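Local coordinates for protein nucleoporin NUP82 (Saccharomyces cerevisiae, PDB 3PBP) that serves as a structural component of the nuclear pore complex, represented here by its N-terminal beta-propeller domain, a region that interacts with NUP116, at residues 190-196 with 206-212. The protein carries 1 engineered substitution. Numbering follows the deposited sequence.
Sequences DGLTLYC and FAFYPFL
Leu194 lays its CD2 methyl over the centre of one face of the Phe211 ring, a CH-pi contact of 3.4 Å from CD2 to the ring centroid. The two segments belong to the antiparallel beta hairpin 194-198/204-208 of a propeller blade, in which strand 194-198 lies between 182-187 and 204-208. Leu194 has CG anti to the backbone N (chi1 178°), which places CD2 above this ring. The Phe211 ring also touches Ile151 and Met153 of strand 151-155. With an alanine at Phe211, the Leu194 methyl is likely to lose the ring face it rests on, and a gap would probably open next to that strand. Cys196 SG meets the Phe208 ring at its edge, 3.6 Å from CE2. Leu194 and Phe208 form a hydrogen-bonded pair, joined by N-H to O bonds in both directions; Cys196 and Phe206 do the same. A cis peptide precedes Pro210. Just after it, Phe211 N donates a hydrogen bond to Leu192 O (2.8 Å). The Tyr209 ring lies beside the Thr193 hydroxyl, and Leu192 O sits at the ring edge, in its plane. Asp190 holds the turn before the strand as an Asx motif: its OD1 accepts from Thr193 N through the syn lone pair, and its OD2 takes the Thr193 OG1 hydroxyl at 2.9 Å, 35° out of the carboxylate plane.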
ATOM      1  N   ASP A 190      -3.798  -0.593 -12.618  1.00 55.33           N
ATOM      2  CA  ASP A 190      -5.228  -0.420 -12.886  1.00 55.49           C
ATOM      3  C   ASP A 190      -5.563   1.041 -12.533  1.00 55.65           C
ATOM      4  O   ASP A 190      -6.512   1.628 -13.061  1.00 57.29           O
ATOM      5  CB  ASP A 190      -6.064  -1.383 -12.020  1.00 55.77           C
ATOM      6  CG  ASP A 190      -6.193  -0.919 -10.546  1.00 59.97           C
ATOM      7  OD1 ASP A 190      -5.213  -0.361  -9.991  1.00 61.48           O
ATOM      8  OD2 ASP A 190      -7.274  -1.128  -9.930  1.00 59.35           O
ATOM      9  N   GLY A 191      -4.772   1.616 -11.631  1.00 53.64           N
ATOM     10  CA  GLY A 191      -4.975   2.995 -11.233  1.00 52.68           C
ATOM     11  C   GLY A 191      -5.913   3.198 -10.057  1.00 52.64           C
ATOM     12  O   GLY A 191      -5.889   4.269  -9.432  1.00 52.13           O
ATOM     13  N   LEU A 192      -6.719   2.180  -9.743  1.00 50.15           N
ATOM     14  CA  LEU A 192      -7.685   2.264  -8.646  1.00 48.74           C
ATOM     15  C   LEU A 192      -7.276   1.499  -7.382  1.00 48.78           C
ATOM     16  O   LEU A 192      -7.968   1.562  -6.360  1.00 47.50           O
ATOM     17  CB  LEU A 192      -9.035   1.735  -9.126  1.00 46.69           C
ATOM     18  CG  LEU A 192      -9.493   2.274 -10.486  1.00 47.42           C
ATOM     19  CD1 LEU A 192     -10.675   1.469 -10.992  1.00 42.35           C
ATOM     20  CD2 LEU A 192      -9.848   3.764 -10.360  1.00 46.09           C
ATOM     21  N   THR A 193      -6.149   0.793  -7.442  1.00 48.22           N
ATOM     22  CA  THR A 193      -5.706  -0.017  -6.312  1.00 47.86           C
ATOM     23  C   THR A 193      -4.359   0.367  -5.743  1.00 47.20           C
ATOM     24  O   THR A 193      -3.427   0.643  -6.486  1.00 48.62           O
ATOM     25  CB  THR A 193      -5.635  -1.499  -6.723  1.00 48.21           C
ATOM     26  OG1 THR A 193      -6.935  -1.950  -7.126  1.00 50.13           O
ATOM     27  CG2 THR A 193      -5.146  -2.347  -5.569  1.00 48.67           C
ATOM     28  N   LEU A 194      -4.249   0.364  -4.421  1.00 45.88           N
ATOM     29  CA  LEU A 194      -2.984   0.685  -3.775  1.00 46.24           C
ATOM     30  C   LEU A 194      -2.503  -0.532  -2.978  1.00 47.32           C
ATOM     31  O   LEU A 194      -3.155  -0.960  -2.025  1.00 46.81           O
ATOM     32  CB  LEU A 194      -3.146   1.898  -2.851  1.00 44.26           C
ATOM     33  CG  LEU A 194      -1.901   2.316  -2.079  1.00 44.69           C
ATOM     34  CD1 LEU A 194      -0.794   2.727  -3.054  1.00 42.05           C
ATOM     35  CD2 LEU A 194      -2.250   3.464  -1.130  1.00 45.47           C
ATOM     36  N   TYR A 195      -1.372  -1.100  -3.390  1.00 48.71           N
ATOM     37  CA  TYR A 195      -0.793  -2.258  -2.715  1.00 51.76           C
ATOM     38  C   TYR A 195       0.152  -1.795  -1.606  1.00 52.41           C
ATOM     39  O   TYR A 195       0.936  -0.875  -1.809  1.00 54.23           O
ATOM     40  CB  TYR A 195       0.007  -3.118  -3.701  1.00 51.90           C
ATOM     41  CG  TYR A 195      -0.801  -3.924  -4.685  1.00 51.15           C
ATOM     42  CD1 TYR A 195      -1.576  -4.992  -4.270  1.00 51.06           C
ATOM     43  CD2 TYR A 195      -0.734  -3.647  -6.046  1.00 54.01           C
ATOM     44  CE1 TYR A 195      -2.264  -5.778  -5.185  1.00 53.80           C
ATOM     45  CE2 TYR A 195      -1.415  -4.420  -6.974  1.00 55.05           C
ATOM     46  CZ  TYR A 195      -2.178  -5.488  -6.535  1.00 56.54           C
ATOM     47  OH  TYR A 195      -2.836  -6.273  -7.450  1.00 58.11           O
ATOM     48  N   CYS A 196       0.085  -2.443  -0.450  1.00 53.66           N
ATOM     49  CA  CYS A 196       0.948  -2.106   0.681  1.00 55.97           C
ATOM     50  C   CYS A 196       1.736  -3.322   1.090  1.00 55.01           C
ATOM     51  O   CYS A 196       1.170  -4.397   1.242  1.00 56.08           O
ATOM     52  CB  CYS A 196       0.119  -1.665   1.885  1.00 58.04           C
ATOM     53  SG  CYS A 196      -0.931  -0.246   1.536  1.00 67.29           S
ATOM     54  N   PHE A 206      -1.184  -6.045   1.368  1.00 50.41           N
ATOM     55  CA  PHE A 206      -2.545  -5.633   1.647  1.00 49.66           C
ATOM     56  C   PHE A 206      -2.912  -4.715   0.501  1.00 50.35           C
ATOM     57  O   PHE A 206      -2.055  -4.372  -0.330  1.00 49.69           O
ATOM     58  CB  PHE A 206      -2.639  -4.899   2.988  1.00 48.40           C
ATOM     59  CG  PHE A 206      -2.392  -5.786   4.181  1.00 46.07           C
ATOM     60  CD1 PHE A 206      -1.105  -6.241   4.484  1.00 45.56           C
ATOM     61  CD2 PHE A 206      -3.450  -6.218   4.964  1.00 44.78           C
ATOM     62  CE1 PHE A 206      -0.881  -7.117   5.550  1.00 43.38           C
ATOM     63  CE2 PHE A 206      -3.234  -7.095   6.033  1.00 44.18           C
ATOM     64  CZ  PHE A 206      -1.948  -7.545   6.322  1.00 42.97           C
ATOM     65  N   ALA A 207      -4.176  -4.321   0.431  1.00 49.95           N
ATOM     66  CA  ALA A 207      -4.571  -3.449  -0.654  1.00 49.65           C
ATOM     67  C   ALA A 207      -5.803  -2.631  -0.366  1.00 49.39           C
ATOM     68  O   ALA A 207      -6.720  -3.080   0.310  1.00 51.38           O
ATOM     69  CB  ALA A 207      -4.778  -4.264  -1.916  1.00 49.40           C
ATOM     70  N   PHE A 208      -5.791  -1.409  -0.881  1.00 48.48           N
ATOM     71  CA  PHE A 208      -6.901  -0.480  -0.763  1.00 46.68           C
ATOM     72  C   PHE A 208      -7.569  -0.459  -2.146  1.00 46.67           C
ATOM     73  O   PHE A 208      -6.962  -0.056  -3.139  1.00 45.97           O
ATOM     74  CB  PHE A 208      -6.381   0.912  -0.425  1.00 45.46           C
ATOM     75  CG  PHE A 208      -5.921   1.060   0.977  1.00 43.31           C
ATOM     76  CD1 PHE A 208      -6.840   1.276   2.004  1.00 44.31           C
ATOM     77  CD2 PHE A 208      -4.568   1.005   1.281  1.00 42.99           C
ATOM     78  CE1 PHE A 208      -6.410   1.441   3.322  1.00 44.44           C
ATOM     79  CE2 PHE A 208      -4.119   1.166   2.590  1.00 41.68           C
ATOM     80  CZ  PHE A 208      -5.046   1.387   3.617  1.00 43.71           C
ATOM     81  N   TYR A 209      -8.809  -0.922  -2.210  1.00 47.61           N
ATOM     82  CA  TYR A 209      -9.544  -0.947  -3.465  1.00 48.29           C
ATOM     83  C   TYR A 209     -10.977  -0.547  -3.148  1.00 48.98           C
ATOM     84  O   TYR A 209     -11.701  -1.296  -2.491  1.00 50.96           O
ATOM     85  CB  TYR A 209      -9.507  -2.352  -4.078  1.00 47.27           C
ATOM     86  CG  TYR A 209     -10.153  -2.427  -5.449  1.00 48.11           C
ATOM     87  CD1 TYR A 209      -9.880  -1.459  -6.415  1.00 48.72           C
ATOM     88  CD2 TYR A 209     -11.039  -3.461  -5.785  1.00 47.60           C
ATOM     89  CE1 TYR A 209     -10.471  -1.510  -7.679  1.00 47.86           C
ATOM     90  CE2 TYR A 209     -11.633  -3.522  -7.049  1.00 46.31           C
ATOM     91  CZ  TYR A 209     -11.345  -2.543  -7.992  1.00 47.34           C
ATOM     92  OH  TYR A 209     -11.916  -2.586  -9.252  1.00 47.25           O
ATOM     93  N   PRO A 210     -11.418   0.637  -3.619  1.00 48.38           N
ATOM     94  CA  PRO A 210     -10.682   1.613  -4.429  1.00 47.90           C
ATOM     95  C   PRO A 210      -9.867   2.621  -3.605  1.00 48.16           C
ATOM     96  O   PRO A 210     -10.189   2.893  -2.457  1.00 48.69           O
ATOM     97  CB  PRO A 210     -11.806   2.307  -5.163  1.00 47.21           C
ATOM     98  CG  PRO A 210     -12.793   2.511  -4.005  1.00 45.98           C
ATOM     99  CD  PRO A 210     -12.770   1.152  -3.302  1.00 47.02           C
ATOM    100  N   PHE A 211      -8.815   3.178  -4.199  1.00 48.20           N
ATOM    101  CA  PHE A 211      -8.012   4.200  -3.521  1.00 48.73           C
ATOM    102  C   PHE A 211      -8.086   5.376  -4.489  1.00 49.80           C
ATOM    103  O   PHE A 211      -7.200   5.578  -5.317  1.00 50.87           O
ATOM    104  CB  PHE A 211      -6.565   3.756  -3.362  1.00 45.15           C
ATOM    105  CG  PHE A 211      -5.779   4.612  -2.420  1.00 42.29           C
ATOM    106  CD1 PHE A 211      -5.799   4.358  -1.054  1.00 41.38           C
ATOM    107  CD2 PHE A 211      -5.002   5.655  -2.895  1.00 40.18           C
ATOM    108  CE1 PHE A 211      -5.052   5.129  -0.182  1.00 39.75           C
ATOM    109  CE2 PHE A 211      -4.255   6.430  -2.031  1.00 38.16           C
ATOM    110  CZ  PHE A 211      -4.278   6.167  -0.673  1.00 39.41           C
ATOM    111  N   LEU A 212      -9.149   6.154  -4.367  1.00 50.20           N
ATOM    112  CA  LEU A 212      -9.403   7.251  -5.290  1.00 49.98           C
ATOM    113  C   LEU A 212      -9.052   8.663  -4.862  1.00 49.53           C
ATOM    114  O   LEU A 212      -9.113   9.010  -3.691  1.00 49.09           O
ATOM    115  CB  LEU A 212     -10.882   7.206  -5.678  1.00 50.54           C
ATOM    116  CG  LEU A 212     -11.404   5.788  -5.958  1.00 49.83           C
ATOM    117  CD1 LEU A 212     -12.906   5.736  -5.783  1.00 49.84           C
ATOM    118  CD2 LEU A 212     -11.004   5.365  -7.347  1.00 50.05           C
TER